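Local coordinates for protein succinylglutamate desuccinylase/aspartoacylase (Shewanella frigidimarina, PDB 3LWU) that binds a zinc ion and is probably a hydrolase of the succinylglutamate desuccinylase/aspartoacylase type, acting on ester bonds, at residues I43-M47 / M77-E81; V56-V62 / I89-A95; I131-Y135 / Q240-A245. All blocks are in the same frame, centred on the assembly; numbering follows the deposited sequence.

Contact 1: I43-M47 / M77-E81; sequences IYSFM and MTLLE
Tyr-44 and Phe-46, two aromatic residues on the same side of strand 38-46, pack against Met-77 and Leu-80 of helix 68-80, a helix packed on the face of a sheet. Met-77, deposited as selenomethionine, reaches across to both rings. Its CB starts 4.0 Å from Phe-46 CE1, and CG closes to 3.7 Å from the same atom, at the edge of that ring. SE then lies 3.6 Å from Tyr-44 CB and meets the phenol ring obliquely, a Met-aromatic contact. The chain bends at its last torsion (chi3 -55°), which lays CE over the rim of the ring face, a CH-pi contact 4.3 Å from the Tyr-44 centroid. A long, flexible, polarisable side chain suits this place, since it must serve two rings in turn. Leu-80 adds a second CH-pi contact, its CB 4.2 Å from the Phe-46 centroid. The polar ends are held from outside: Tyr-44 OH bonds to Ile-343 O of the second subunit, while the Glu-81 carboxylate bonds to Thr-21 OG1 and Lys-22 N of its own chain and to Tyr-346 OH of the second subunit. Bent at chi2 (-56°), Glu-81 brings OE2 to the edge of the Phe-46 ring, 3.5 Å from CZ.

Contact 2: V56-V62 / I89-A95; sequences VYIQANV and ITLAPLA
Val-56 to Gln-59 pair with Ile-89 to Ala-92 as parallel strands, Val-56 beside Ile-89 and so on to Gln-59 beside Ala-92. Thr-90 N donates a hydrogen bond to Val-56 O, and Ile-58 N to Thr-90 O at 2.8 Å. Ile-58 O then receives Ala-92 N at 2.7 Å, nearly in line with the carbonyl, and Ala-60 N bonds to Ala-92 O, tilted 33° from the carbonyl plane. Beyond the strands the pairing continues into the loops, where Ala-95 N donates to Ala-60 O at 3.1 Å. Val-56 O has a second donor, a water 2.7 Å away that also bonds to Thr-90 OG1; threonine suits this partly exposed place, offering a hydroxyl to water and its CG2 to the Tyr-57 ring.

Tyr-57 OH donates to Gln-59 OE1 at 2.8 Å, in the carbonyl plane on a lone pair and at the edge of the tyrosine ring. Gln-59 NE2 goes to Asp-190 OD1 and Tyr-124 OH, satisfying both ends of this buried amide. The small Ala-92 leaves space for the phenol end, its CB 3.6 Å from Tyr-57 OH. On the other face Ile-58 CD1 lies alongside Leu-91 CD2, 4.0 Å away. Asn-61 OD1 accepts from Asn-70 and its ND2 reaches His-63 O and Gly-64 O, which probably steadies the turn that leads to the zinc ligands His-63 and Glu-66. Helix 68-80 covers the Ile-58 face, helix 170-182 packs on Tyr-57, and strands 38-46 and 187-194 extend the sheet beyond 89-92 and 56-60 respectively.

Contact 3: I131-Y135 / Q240-A245; sequences IQNWY and QLTEYA
Tyr-244 is the main bump here, its ring wedged between Ile-131, Gln-132 and Tyr-135 of the facing helix. Its CE2 edge points at the face of Tyr-135, 3.5 Å from CD2, in a T-shaped pair with centroids 5.3 Å apart and planes at 76°. One face of the Tyr-244 ring rests on the backbone of Gln-132, CA lying 3.9 Å from CZ. Beside it Ile-131 slides past in the opposite direction, CG1 against Tyr-244 CB.

The reverse fit is made by Ile-131 and Tyr-135. Ile-131 CD1 meets Leu-241 CD1 at 3.7 Å, the two side chains crossing at about a right angle; the branched isoleucine, with CG1 and CD1, can touch both leucine and tyrosine. Tyr-135, with CG anti to its own N (chi1 -179°), carries its ring toward the other helix, Leu-241 CD1 at one edge. Ala-245 suits the next position because its small side chain leaves room for the phenol: its CB is 3.8 Å from Tyr-135 CE1. Replacing Tyr-244 by an alanine would probably leave the Tyr-135 face without its edge-on partner and open a gap over Gln-132.

No hydrogen bond crosses between the segments, so apolar and aromatic packing carries the contact. With the segment axes 10.5 Å apart and crossing at -76°, this is a steep helix-on-helix packing, joining helices 131-138 and 230-247 in the catalytic domain away from the zinc site.

Contacts 1 and 2 are neighbours, their centres 11 Å apart, and interlock along the chain: strand 38-46, strand 56-60, helix 68-80 and strand 89-92 follow one another, with contact 1 joining the first and third and contact 2 the second and fourth. Strand 89-92 lies between the other two strands, antiparallel to 38-46 and parallel to 56-60, and both contacts also touch the second subunit. The zinc-ligand loop leaves the end of contact 2, tying this sheet to the metal site. Contact 3 comes later in the chain, its centre 35 Å from contact 1 and 29 Å from contact 2, and joins two outlying helices without touching either.

Contact 1: I43-M47 / M77-E81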
ATOM      1  N   ILE A  43     -24.619  -1.972 -16.188  1.00 18.07           N
ATOM      2  CA  ILE A  43     -25.968  -1.666 -15.769  1.00 18.72           C
ATOM      3  C   ILE A  43     -26.911  -2.670 -16.456  1.00 18.28           C
ATOM      4  O   ILE A  43     -26.825  -2.916 -17.673  1.00 18.04           O
ATOM      5  CB  ILE A  43     -26.351  -0.184 -16.121  1.00 18.82           C
ATOM      6  CG1 ILE A  43     -25.340   0.818 -15.481  1.00 18.10           C
ATOM      7  CG2 ILE A  43     -27.774   0.156 -15.716  1.00 18.36           C
ATOM      8  CD1 ILE A  43     -25.349   0.869 -13.970  1.00 17.92           C
ATOM      9  N   TYR A  44     -27.799  -3.256 -15.643  1.00 17.39           N
ATOM     10  CA  TYR A  44     -28.804  -4.197 -16.078  1.00 16.93           C
ATOM     11  C   TYR A  44     -30.133  -3.595 -15.689  1.00 17.53           C
ATOM     12  O   TYR A  44     -30.314  -3.129 -14.557  1.00 15.98           O
ATOM     13  CB  TYR A  44     -28.636  -5.550 -15.357  1.00 16.73           C
ATOM     14  CG  TYR A  44     -27.344  -6.246 -15.682  1.00 15.71           C
ATOM     15  CD1 TYR A  44     -27.193  -6.943 -16.863  1.00 17.18           C
ATOM     16  CD2 TYR A  44     -26.249  -6.165 -14.831  1.00 14.92           C
ATOM     17  CE1 TYR A  44     -25.971  -7.599 -17.184  1.00 18.08           C
ATOM     18  CE2 TYR A  44     -25.015  -6.800 -15.158  1.00 17.77           C
ATOM     19  CZ  TYR A  44     -24.903  -7.516 -16.335  1.00 15.83           C
ATOM     20  OH  TYR A  44     -23.738  -8.177 -16.644  1.00 22.56           O
ATOM     21  N   SER A  45     -31.064  -3.620 -16.620  1.00 18.09           N
ATOM     22  CA  SER A  45     -32.369  -3.043 -16.389  1.00 19.55           C
ATOM     23  C   SER A  45     -33.483  -4.040 -16.712  1.00 19.15           C
ATOM     24  O   SER A  45     -33.528  -4.564 -17.816  1.00 19.38           O
ATOM     25  CB  SER A  45     -32.505  -1.765 -17.229  1.00 20.21           C
ATOM     26  OG  SER A  45     -33.834  -1.295 -17.149  1.00 24.79           O
ATOM     27  N   PHE A  46     -34.344  -4.334 -15.728  1.00 18.76           N
ATOM     28  CA  PHE A  46     -35.563  -5.087 -15.977  1.00 18.67           C
ATOM     29  C   PHE A  46     -36.692  -4.075 -16.085  1.00 19.33           C
ATOM     30  O   PHE A  46     -37.070  -3.444 -15.102  1.00 19.77           O
ATOM     31  CB  PHE A  46     -35.858  -6.085 -14.839  1.00 19.27           C
ATOM     32  CG  PHE A  46     -34.933  -7.311 -14.807  1.00 17.28           C
ATOM     33  CD1 PHE A  46     -33.693  -7.243 -14.251  1.00 19.21           C
ATOM     34  CD2 PHE A  46     -35.343  -8.519 -15.322  1.00 17.89           C
ATOM     35  CE1 PHE A  46     -32.861  -8.354 -14.250  1.00 20.26           C
ATOM     36  CE2 PHE A  46     -34.551  -9.619 -15.298  1.00 16.03           C
ATOM     37  CZ  PHE A  46     -33.301  -9.542 -14.771  1.00 17.97           C
HETATM   38  N   MSE A  47     -37.218  -3.895 -17.279  1.00 19.93           N
HETATM   39  CA  MSE A  47     -38.268  -2.893 -17.523  1.00 20.83           C
HETATM   40  C   MSE A  47     -39.518  -3.281 -16.822  1.00 20.29           C
HETATM   41  O   MSE A  47     -39.924  -4.409 -16.949  1.00 18.94           O
HETATM   42  CB  MSE A  47     -38.694  -2.901 -18.965  1.00 21.67           C
HETATM   43  CG  MSE A  47     -37.979  -1.968 -19.855  1.00 27.68           C
HETATM   44 SE   MSE A  47     -38.977  -2.150 -21.546  0.75 36.33          SE
HETATM   45  CE  MSE A  47     -37.256  -2.231 -22.524  1.00 30.11           C
HETATM   46  N   MSE A  77     -31.184 -11.341 -10.012  1.00 14.36           N
HETATM   47  CA  MSE A  77     -31.538 -11.264 -11.416  1.00 14.57           C
HETATM   48  C   MSE A  77     -32.028 -12.629 -11.942  1.00 14.47           C
HETATM   49  O   MSE A  77     -33.005 -12.691 -12.690  1.00 14.73           O
HETATM   50  CB  MSE A  77     -30.373 -10.732 -12.228  1.00 13.95           C
HETATM   51  CG  MSE A  77     -30.099  -9.255 -11.931  1.00 14.83           C
HETATM   52 SE   MSE A  77     -28.800  -8.460 -13.173  0.75 18.79          SE
HETATM   53  CE  MSE A  77     -27.290  -9.658 -12.994  1.00 18.62           C
ATOM     54  N   THR A  78     -31.375 -13.705 -11.498  1.00 14.81           N
ATOM     55  CA  THR A  78     -31.771 -15.094 -11.836  1.00 14.71           C
ATOM     56  C   THR A  78     -33.212 -15.326 -11.401  1.00 14.94           C
ATOM     57  O   THR A  78     -34.002 -15.860 -12.168  1.00 15.15           O
ATOM     58  CB  THR A  78     -30.812 -16.109 -11.180  1.00 14.72           C
ATOM     59  OG1 THR A  78     -29.474 -15.794 -11.591  1.00 13.83           O
ATOM     60  CG2 THR A  78     -31.143 -17.576 -11.537  1.00 14.53           C
ATOM     61  N   LEU A  79     -33.567 -14.879 -10.196  1.00 14.90           N
ATOM     62  CA  LEU A  79     -34.939 -15.020  -9.722  1.00 15.34           C
ATOM     63  C   LEU A  79     -35.861 -14.159 -10.554  1.00 15.62           C
ATOM     64  O   LEU A  79     -36.912 -14.616 -10.992  1.00 16.23           O
ATOM     65  CB  LEU A  79     -35.052 -14.652  -8.237  1.00 15.08           C
ATOM     66  CG  LEU A  79     -34.390 -15.635  -7.235  1.00 15.67           C
ATOM     67  CD1 LEU A  79     -34.328 -15.009  -5.849  1.00 15.07           C
ATOM     68  CD2 LEU A  79     -35.097 -17.015  -7.205  1.00 16.99           C
ATOM     69  N   LEU A  80     -35.469 -12.912 -10.813  1.00 16.05           N
ATOM     70  CA  LEU A  80     -36.331 -12.019 -11.560  1.00 15.28           C
ATOM     71  C   LEU A  80     -36.692 -12.511 -12.978  1.00 16.23           C
ATOM     72  O   LEU A  80     -37.733 -12.099 -13.514  1.00 16.52           O
ATOM     73  CB  LEU A  80     -35.758 -10.613 -11.613  1.00 15.10           C
ATOM     74  CG  LEU A  80     -35.769  -9.831 -10.293  1.00 14.04           C
ATOM     75  CD1 LEU A  80     -34.812  -8.620 -10.418  1.00 11.92           C
ATOM     76  CD2 LEU A  80     -37.200  -9.399  -9.916  1.00  9.89           C
ATOM     77  N   GLU A  81     -35.880 -13.387 -13.569  1.00 16.43           N
ATOM     78  CA  GLU A  81     -36.231 -13.956 -14.869  1.00 17.86           C
ATOM     79  C   GLU A  81     -37.590 -14.649 -14.809  1.00 17.33           C
ATOM     80  O   GLU A  81     -38.262 -14.701 -15.806  1.00 17.20           O
ATOM     81  CB  GLU A  81     -35.184 -14.986 -15.380  1.00 17.98           C
ATOM     82  CG  GLU A  81     -33.737 -14.489 -15.515  1.00 17.88           C
ATOM     83  CD  GLU A  81     -33.551 -13.256 -16.402  1.00 20.34           C
ATOM     84  OE1 GLU A  81     -34.437 -12.921 -17.220  1.00 19.37           O
ATOM     85  OE2 GLU A  81     -32.476 -12.611 -16.268  1.00 20.07           O
TER

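Contact 2: V56-V62 / I89-A95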
ATOM      1  N   VAL A  56     -36.795   0.821  -8.787  1.00 14.90           N
ATOM      2  CA  VAL A  56     -35.768   0.394  -7.871  1.00 14.12           C
ATOM      3  C   VAL A  56     -34.393   0.540  -8.477  1.00 13.96           C
ATOM      4  O   VAL A  56     -34.180   0.225  -9.661  1.00 13.78           O
ATOM      5  CB  VAL A  56     -36.002  -1.086  -7.479  1.00 14.69           C
ATOM      6  CG1 VAL A  56     -34.969  -1.591  -6.441  1.00 13.77           C
ATOM      7  CG2 VAL A  56     -37.433  -1.244  -6.963  1.00 14.52           C
ATOM      8  N   TYR A  57     -33.445   0.984  -7.655  1.00 13.92           N
ATOM      9  CA  TYR A  57     -32.026   1.061  -8.053  1.00 13.87           C
ATOM     10  C   TYR A  57     -31.239   0.296  -7.013  1.00 13.77           C
ATOM     11  O   TYR A  57     -31.378   0.539  -5.814  1.00 13.17           O
ATOM     12  CB  TYR A  57     -31.535   2.499  -8.115  1.00 13.96           C
ATOM     13  CG  TYR A  57     -30.037   2.627  -8.313  1.00 14.58           C
ATOM     14  CD1 TYR A  57     -29.471   2.486  -9.579  1.00 14.81           C
ATOM     15  CD2 TYR A  57     -29.189   2.849  -7.243  1.00 16.54           C
ATOM     16  CE1 TYR A  57     -28.149   2.600  -9.776  1.00 16.53           C
ATOM     17  CE2 TYR A  57     -27.823   2.936  -7.432  1.00 16.70           C
ATOM     18  CZ  TYR A  57     -27.310   2.816  -8.706  1.00 17.23           C
ATOM     19  OH  TYR A  57     -25.959   2.923  -8.938  1.00 16.76           O
ATOM     20  N   ILE A  58     -30.475  -0.681  -7.469  1.00 13.76           N
ATOM     21  CA  ILE A  58     -29.717  -1.553  -6.579  1.00 13.81           C
ATOM     22  C   ILE A  58     -28.277  -1.531  -7.025  1.00 13.35           C
ATOM     23  O   ILE A  58     -28.034  -1.764  -8.194  1.00 14.38           O
ATOM     24  CB  ILE A  58     -30.222  -2.985  -6.672  1.00 13.63           C
ATOM     25  CG1 ILE A  58     -31.708  -3.053  -6.289  1.00 14.25           C
ATOM     26  CG2 ILE A  58     -29.398  -3.906  -5.743  1.00 13.65           C
ATOM     27  CD1 ILE A  58     -32.353  -4.486  -6.457  1.00 11.94           C
ATOM     28  N   GLN A  59     -27.336  -1.225  -6.130  1.00 13.08           N
ATOM     29  CA  GLN A  59     -25.915  -1.221  -6.464  1.00 13.64           C
ATOM     30  C   GLN A  59     -25.130  -2.038  -5.445  1.00 13.84           C
ATOM     31  O   GLN A  59     -25.574  -2.220  -4.335  1.00 13.69           O
ATOM     32  CB  GLN A  59     -25.328   0.192  -6.585  1.00 14.41           C
ATOM     33  CG  GLN A  59     -25.316   1.042  -5.273  1.00 16.15           C
ATOM     34  CD  GLN A  59     -24.594   2.360  -5.432  1.00 15.91           C
ATOM     35  OE1 GLN A  59     -24.600   2.939  -6.517  1.00 16.68           O
ATOM     36  NE2 GLN A  59     -23.954   2.839  -4.349  1.00 14.32           N
ATOM     37  N   ALA A  60     -23.981  -2.560  -5.857  1.00 13.43           N
ATOM     38  CA  ALA A  60     -23.082  -3.274  -4.965  1.00 14.29           C
ATOM     39  C   ALA A  60     -21.650  -2.814  -5.139  1.00 14.30           C
ATOM     40  O   ALA A  60     -21.279  -2.325  -6.227  1.00 14.86           O
ATOM     41  CB  ALA A  60     -23.153  -4.821  -5.233  1.00 12.73           C
ATOM     42  N   ASN A  61     -20.847  -2.993  -4.080  1.00 14.22           N
ATOM     43  CA  ASN A  61     -19.362  -3.111  -4.202  1.00 15.28           C
ATOM     44  C   ASN A  61     -18.691  -1.765  -4.413  1.00 15.61           C
ATOM     45  O   ASN A  61     -17.606  -1.687  -4.952  1.00 15.88           O
ATOM     46  CB  ASN A  61     -19.017  -4.114  -5.320  1.00 14.29           C
ATOM     47  CG  ASN A  61     -17.637  -4.813  -5.174  1.00 16.02           C
ATOM     48  OD1 ASN A  61     -17.307  -5.614  -6.042  1.00 15.19           O
ATOM     49  ND2 ASN A  61     -16.868  -4.550  -4.091  1.00 14.31           N
ATOM     50  N   VAL A  62     -19.319  -0.694  -3.915  1.00 16.25           N
ATOM     51  CA  VAL A  62     -18.665   0.607  -3.889  1.00 16.31           C
ATOM     52  C   VAL A  62     -17.410   0.582  -3.031  1.00 15.87           C
ATOM     53  O   VAL A  62     -16.414   1.255  -3.322  1.00 16.26           O
ATOM     54  CB  VAL A  62     -19.612   1.695  -3.415  1.00 16.43           C
ATOM     55  CG1 VAL A  62     -18.845   2.977  -3.135  1.00 16.26           C
ATOM     56  CG2 VAL A  62     -20.680   1.931  -4.483  1.00 18.01           C
ATOM     57  N   ILE A  89     -36.457  -2.012 -12.568  1.00 13.80           N
ATOM     58  CA  ILE A  89     -35.391  -2.415 -11.652  1.00 13.64           C
ATOM     59  C   ILE A  89     -34.094  -2.256 -12.373  1.00 13.96           C
ATOM     60  O   ILE A  89     -33.878  -2.856 -13.430  1.00 13.88           O
ATOM     61  CB  ILE A  89     -35.512  -3.860 -11.148  1.00 13.62           C
ATOM     62  CG1 ILE A  89     -36.886  -4.071 -10.506  1.00 14.83           C
ATOM     63  CG2 ILE A  89     -34.378  -4.209 -10.104  1.00 13.46           C
ATOM     64  CD1 ILE A  89     -37.175  -5.518 -10.087  1.00 15.68           C
ATOM     65  N   THR A  90     -33.237  -1.428 -11.787  1.00 14.03           N
ATOM     66  CA  THR A  90     -31.934  -1.136 -12.329  1.00 14.67           C
ATOM     67  C   THR A  90     -30.880  -1.652 -11.355  1.00 14.33           C
ATOM     68  O   THR A  90     -30.931  -1.347 -10.170  1.00 13.90           O
ATOM     69  CB  THR A  90     -31.736   0.375 -12.554  1.00 14.62           C
ATOM     70  OG1 THR A  90     -32.773   0.861 -13.406  1.00 14.47           O
ATOM     71  CG2 THR A  90     -30.389   0.627 -13.213  1.00 14.03           C
ATOM     72  N   LEU A  91     -29.934  -2.444 -11.854  1.00 14.47           N
ATOM     73  CA  LEU A  91     -28.935  -3.034 -10.998  1.00 14.56           C
ATOM     74  C   LEU A  91     -27.553  -2.620 -11.488  1.00 15.01           C
ATOM     75  O   LEU A  91     -27.274  -2.688 -12.681  1.00 14.79           O
ATOM     76  CB  LEU A  91     -29.088  -4.562 -10.965  1.00 15.04           C
ATOM     77  CG  LEU A  91     -30.501  -4.976 -10.503  1.00 14.87           C
ATOM     78  CD1 LEU A  91     -31.327  -5.286 -11.741  1.00 14.28           C
ATOM     79  CD2 LEU A  91     -30.472  -6.199  -9.570  1.00 15.10           C
ATOM     80  N   ALA A  92     -26.703  -2.189 -10.548  1.00 14.99           N
ATOM     81  CA  ALA A  92     -25.347  -1.736 -10.849  1.00 14.77           C
ATOM     82  C   ALA A  92     -24.372  -2.534  -9.990  1.00 14.65           C
ATOM     83  O   ALA A  92     -23.962  -2.069  -8.933  1.00 14.46           O
ATOM     84  CB  ALA A  92     -25.186  -0.230 -10.599  1.00 13.03           C
ATOM     85  N   PRO A  93     -24.028  -3.762 -10.426  1.00 14.39           N
ATOM     86  CA  PRO A  93     -22.996  -4.458  -9.678  1.00 14.17           C
ATOM     87  C   PRO A  93     -21.622  -3.902 -10.038  1.00 13.50           C
ATOM     88  O   PRO A  93     -21.502  -3.110 -10.966  1.00 13.97           O
ATOM     89  CB  PRO A  93     -23.153  -5.902 -10.142  1.00 13.92           C
ATOM     90  CG  PRO A  93     -23.593  -5.783 -11.519  1.00 15.00           C
ATOM     91  CD  PRO A  93     -24.495  -4.563 -11.567  1.00 13.98           C
ATOM     92  N   LEU A  94     -20.597  -4.286  -9.299  1.00 13.35           N
ATOM     93  CA  LEU A  94     -19.220  -3.854  -9.612  1.00 14.33           C
ATOM     94  C   LEU A  94     -19.177  -2.325  -9.793  1.00 13.92           C
ATOM     95  O   LEU A  94     -18.637  -1.819 -10.769  1.00 16.30           O
ATOM     96  CB  LEU A  94     -18.713  -4.567 -10.873  1.00 13.77           C
ATOM     97  CG  LEU A  94     -18.673  -6.105 -10.844  1.00 15.16           C
ATOM     98  CD1 LEU A  94     -18.407  -6.668 -12.290  1.00 12.94           C
ATOM     99  CD2 LEU A  94     -17.656  -6.746  -9.834  1.00 12.18           C
ATOM    100  N   ALA A  95     -19.736  -1.591  -8.843  1.00 14.37           N
ATOM    101  CA  ALA A  95     -19.992  -0.171  -9.042  1.00 14.45           C
ATOM    102  C   ALA A  95     -18.782   0.718  -8.815  1.00 14.59           C
ATOM    103  O   ALA A  95     -18.865   1.908  -9.057  1.00 15.26           O
ATOM    104  CB  ALA A  95     -21.178   0.300  -8.163  1.00 14.14           C
TER
HETATM  105  O   HOH W   1     -34.914   1.461 -11.902  1.00 28.52           O

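Contact 3: I131-Y135 / Q240-A245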
ATOM      1  N   ILE A 131     -35.370  24.813   1.014  1.00 33.42           N
ATOM      2  CA  ILE A 131     -36.593  24.033   0.968  1.00 33.49           C
ATOM      3  C   ILE A 131     -37.816  24.921   1.039  1.00 32.87           C
ATOM      4  O   ILE A 131     -38.779  24.656   0.346  1.00 32.33           O
ATOM      5  CB  ILE A 131     -36.638  22.922   2.061  1.00 33.64           C
ATOM      6  CG1 ILE A 131     -37.871  22.036   1.848  1.00 34.29           C
ATOM      7  CG2 ILE A 131     -36.634  23.530   3.477  1.00 34.69           C
ATOM      8  CD1 ILE A 131     -37.947  21.416   0.445  1.00 35.42           C
ATOM      9  N   GLN A 132     -37.752  25.979   1.849  1.00 32.67           N
ATOM     10  CA  GLN A 132     -38.847  26.959   1.959  1.00 33.04           C
ATOM     11  C   GLN A 132     -39.122  27.581   0.587  1.00 32.31           C
ATOM     12  O   GLN A 132     -40.264  27.721   0.171  1.00 31.94           O
ATOM     13  CB  GLN A 132     -38.522  28.099   2.951  1.00 33.43           C
ATOM     14  CG  GLN A 132     -37.848  27.710   4.293  1.00 35.72           C
ATOM     15  CD  GLN A 132     -37.217  28.924   5.011  1.00 38.81           C
ATOM     16  OE1 GLN A 132     -36.002  29.171   4.909  1.00 40.56           O
ATOM     17  NE2 GLN A 132     -38.045  29.692   5.724  1.00 38.77           N
ATOM     18  N   ASN A 133     -38.051  27.955  -0.102  1.00 31.61           N
ATOM     19  CA  ASN A 133     -38.156  28.602  -1.399  1.00 31.33           C
ATOM     20  C   ASN A 133     -38.642  27.662  -2.499  1.00 30.28           C
ATOM     21  O   ASN A 133     -39.551  28.010  -3.270  1.00 29.54           O
ATOM     22  CB  ASN A 133     -36.795  29.171  -1.797  1.00 32.06           C
ATOM     23  CG  ASN A 133     -36.893  30.114  -2.968  1.00 34.59           C
ATOM     24  OD1 ASN A 133     -37.182  31.296  -2.789  1.00 38.74           O
ATOM     25  ND2 ASN A 133     -36.675  29.597  -4.179  1.00 37.81           N
ATOM     26  N   TRP A 134     -38.033  26.472  -2.567  1.00 29.16           N
ATOM     27  CA  TRP A 134     -38.359  25.517  -3.608  1.00 28.63           C
ATOM     28  C   TRP A 134     -39.838  25.150  -3.513  1.00 28.27           C
ATOM     29  O   TRP A 134     -40.559  25.119  -4.539  1.00 27.53           O
ATOM     30  CB  TRP A 134     -37.453  24.245  -3.555  1.00 28.53           C
ATOM     31  CG  TRP A 134     -37.674  23.394  -4.784  1.00 28.29           C
ATOM     32  CD1 TRP A 134     -36.963  23.441  -5.955  1.00 28.48           C
ATOM     33  CD2 TRP A 134     -38.719  22.421  -4.994  1.00 27.87           C
ATOM     34  NE1 TRP A 134     -37.486  22.545  -6.863  1.00 27.70           N
ATOM     35  CE2 TRP A 134     -38.562  21.912  -6.299  1.00 26.83           C
ATOM     36  CE3 TRP A 134     -39.750  21.912  -4.193  1.00 26.33           C
ATOM     37  CZ2 TRP A 134     -39.412  20.952  -6.827  1.00 26.75           C
ATOM     38  CZ3 TRP A 134     -40.593  20.945  -4.724  1.00 25.77           C
ATOM     39  CH2 TRP A 134     -40.422  20.481  -6.026  1.00 26.15           C
ATOM     40  N   TYR A 135     -40.282  24.908  -2.273  1.00 28.27           N
ATOM     41  CA  TYR A 135     -41.674  24.515  -1.966  1.00 28.17           C
ATOM     42  C   TYR A 135     -42.669  25.612  -2.323  1.00 28.97           C
ATOM     43  O   TYR A 135     -43.748  25.309  -2.837  1.00 28.51           O
ATOM     44  CB  TYR A 135     -41.830  24.132  -0.480  1.00 27.89           C
ATOM     45  CG  TYR A 135     -43.242  23.684  -0.061  1.00 27.39           C
ATOM     46  CD1 TYR A 135     -43.625  22.346  -0.148  1.00 27.51           C
ATOM     47  CD2 TYR A 135     -44.176  24.601   0.446  1.00 28.16           C
ATOM     48  CE1 TYR A 135     -44.905  21.918   0.230  1.00 27.70           C
ATOM     49  CE2 TYR A 135     -45.467  24.191   0.836  1.00 27.97           C
ATOM     50  CZ  TYR A 135     -45.820  22.841   0.721  1.00 29.46           C
ATOM     51  OH  TYR A 135     -47.070  22.410   1.105  1.00 30.40           O
ATOM     52  N   GLN A 240     -36.484  15.853   4.256  1.00 25.02           N
ATOM     53  CA  GLN A 240     -36.572  17.303   4.467  1.00 26.25           C
ATOM     54  C   GLN A 240     -37.841  17.869   3.855  1.00 25.06           C
ATOM     55  O   GLN A 240     -38.552  18.622   4.522  1.00 24.85           O
ATOM     56  CB  GLN A 240     -35.381  18.052   3.861  1.00 26.59           C
ATOM     57  CG  GLN A 240     -34.070  17.929   4.597  1.00 31.69           C
ATOM     58  CD  GLN A 240     -32.872  18.175   3.645  1.00 38.08           C
ATOM     59  OE1 GLN A 240     -32.991  18.941   2.660  1.00 41.25           O
ATOM     60  NE2 GLN A 240     -31.733  17.494   3.909  1.00 39.38           N
ATOM     61  N   LEU A 241     -38.117  17.510   2.597  1.00 24.23           N
ATOM     62  CA  LEU A 241     -39.297  18.028   1.889  1.00 23.93           C
ATOM     63  C   LEU A 241     -40.558  17.653   2.647  1.00 24.59           C
ATOM     64  O   LEU A 241     -41.416  18.489   2.880  1.00 25.79           O
ATOM     65  CB  LEU A 241     -39.374  17.502   0.463  1.00 22.94           C
ATOM     66  CG  LEU A 241     -40.621  17.824  -0.361  1.00 22.99           C
ATOM     67  CD1 LEU A 241     -40.844  19.315  -0.519  1.00 18.48           C
ATOM     68  CD2 LEU A 241     -40.501  17.186  -1.729  1.00 22.62           C
ATOM     69  N   THR A 242     -40.655  16.397   3.050  1.00 25.36           N
ATOM     70  CA  THR A 242     -41.833  15.902   3.753  1.00 25.67           C
ATOM     71  C   THR A 242     -42.073  16.599   5.117  1.00 26.91           C
ATOM     72  O   THR A 242     -43.199  17.028   5.392  1.00 26.43           O
ATOM     73  CB  THR A 242     -41.755  14.371   3.980  1.00 25.53           C
ATOM     74  OG1 THR A 242     -41.457  13.708   2.745  1.00 22.93           O
ATOM     75  CG2 THR A 242     -43.075  13.850   4.552  1.00 23.33           C
ATOM     76  N   GLU A 243     -41.043  16.667   5.969  1.00 28.28           N
ATOM     77  CA  GLU A 243     -41.166  17.362   7.259  1.00 29.75           C
ATOM     78  C   GLU A 243     -41.565  18.808   7.008  1.00 30.06           C
ATOM     79  O   GLU A 243     -42.471  19.342   7.693  1.00 30.74           O
ATOM     80  CB  GLU A 243     -39.870  17.308   8.084  1.00 30.54           C
ATOM     81  CG  GLU A 243     -39.568  15.923   8.676  1.00 33.22           C
ATOM     82  CD  GLU A 243     -38.114  15.761   9.114  1.00 36.99           C
ATOM     83  OE1 GLU A 243     -37.452  16.783   9.391  1.00 38.20           O
ATOM     84  OE2 GLU A 243     -37.616  14.606   9.168  1.00 42.14           O
ATOM     85  N   TYR A 244     -40.940  19.449   6.017  1.00 29.84           N
ATOM     86  CA  TYR A 244     -41.347  20.817   5.701  1.00 29.92           C
ATOM     87  C   TYR A 244     -42.806  20.881   5.259  1.00 29.02           C
ATOM     88  O   TYR A 244     -43.569  21.660   5.828  1.00 29.90           O
ATOM     89  CB  TYR A 244     -40.445  21.532   4.686  1.00 30.27           C
ATOM     90  CG  TYR A 244     -40.884  22.987   4.514  1.00 30.37           C
ATOM     91  CD1 TYR A 244     -40.529  23.963   5.459  1.00 31.88           C
ATOM     92  CD2 TYR A 244     -41.676  23.373   3.435  1.00 29.50           C
ATOM     93  CE1 TYR A 244     -40.968  25.311   5.326  1.00 31.44           C
ATOM     94  CE2 TYR A 244     -42.104  24.684   3.289  1.00 30.47           C
ATOM     95  CZ  TYR A 244     -41.749  25.651   4.231  1.00 31.51           C
ATOM     96  OH  TYR A 244     -42.192  26.947   4.045  1.00 31.70           O
ATOM     97  N   ALA A 245     -43.211  20.079   4.285  1.00 28.46           N
ATOM     98  CA  ALA A 245     -44.618  20.113   3.828  1.00 28.55           C
ATOM     99  C   ALA A 245     -45.606  19.899   4.986  1.00 28.88           C
ATOM    100  O   ALA A 245     -46.582  20.646   5.113  1.00 27.77           O
ATOM    101  CB  ALA A 245     -44.874  19.114   2.732  1.00 28.16           C
TER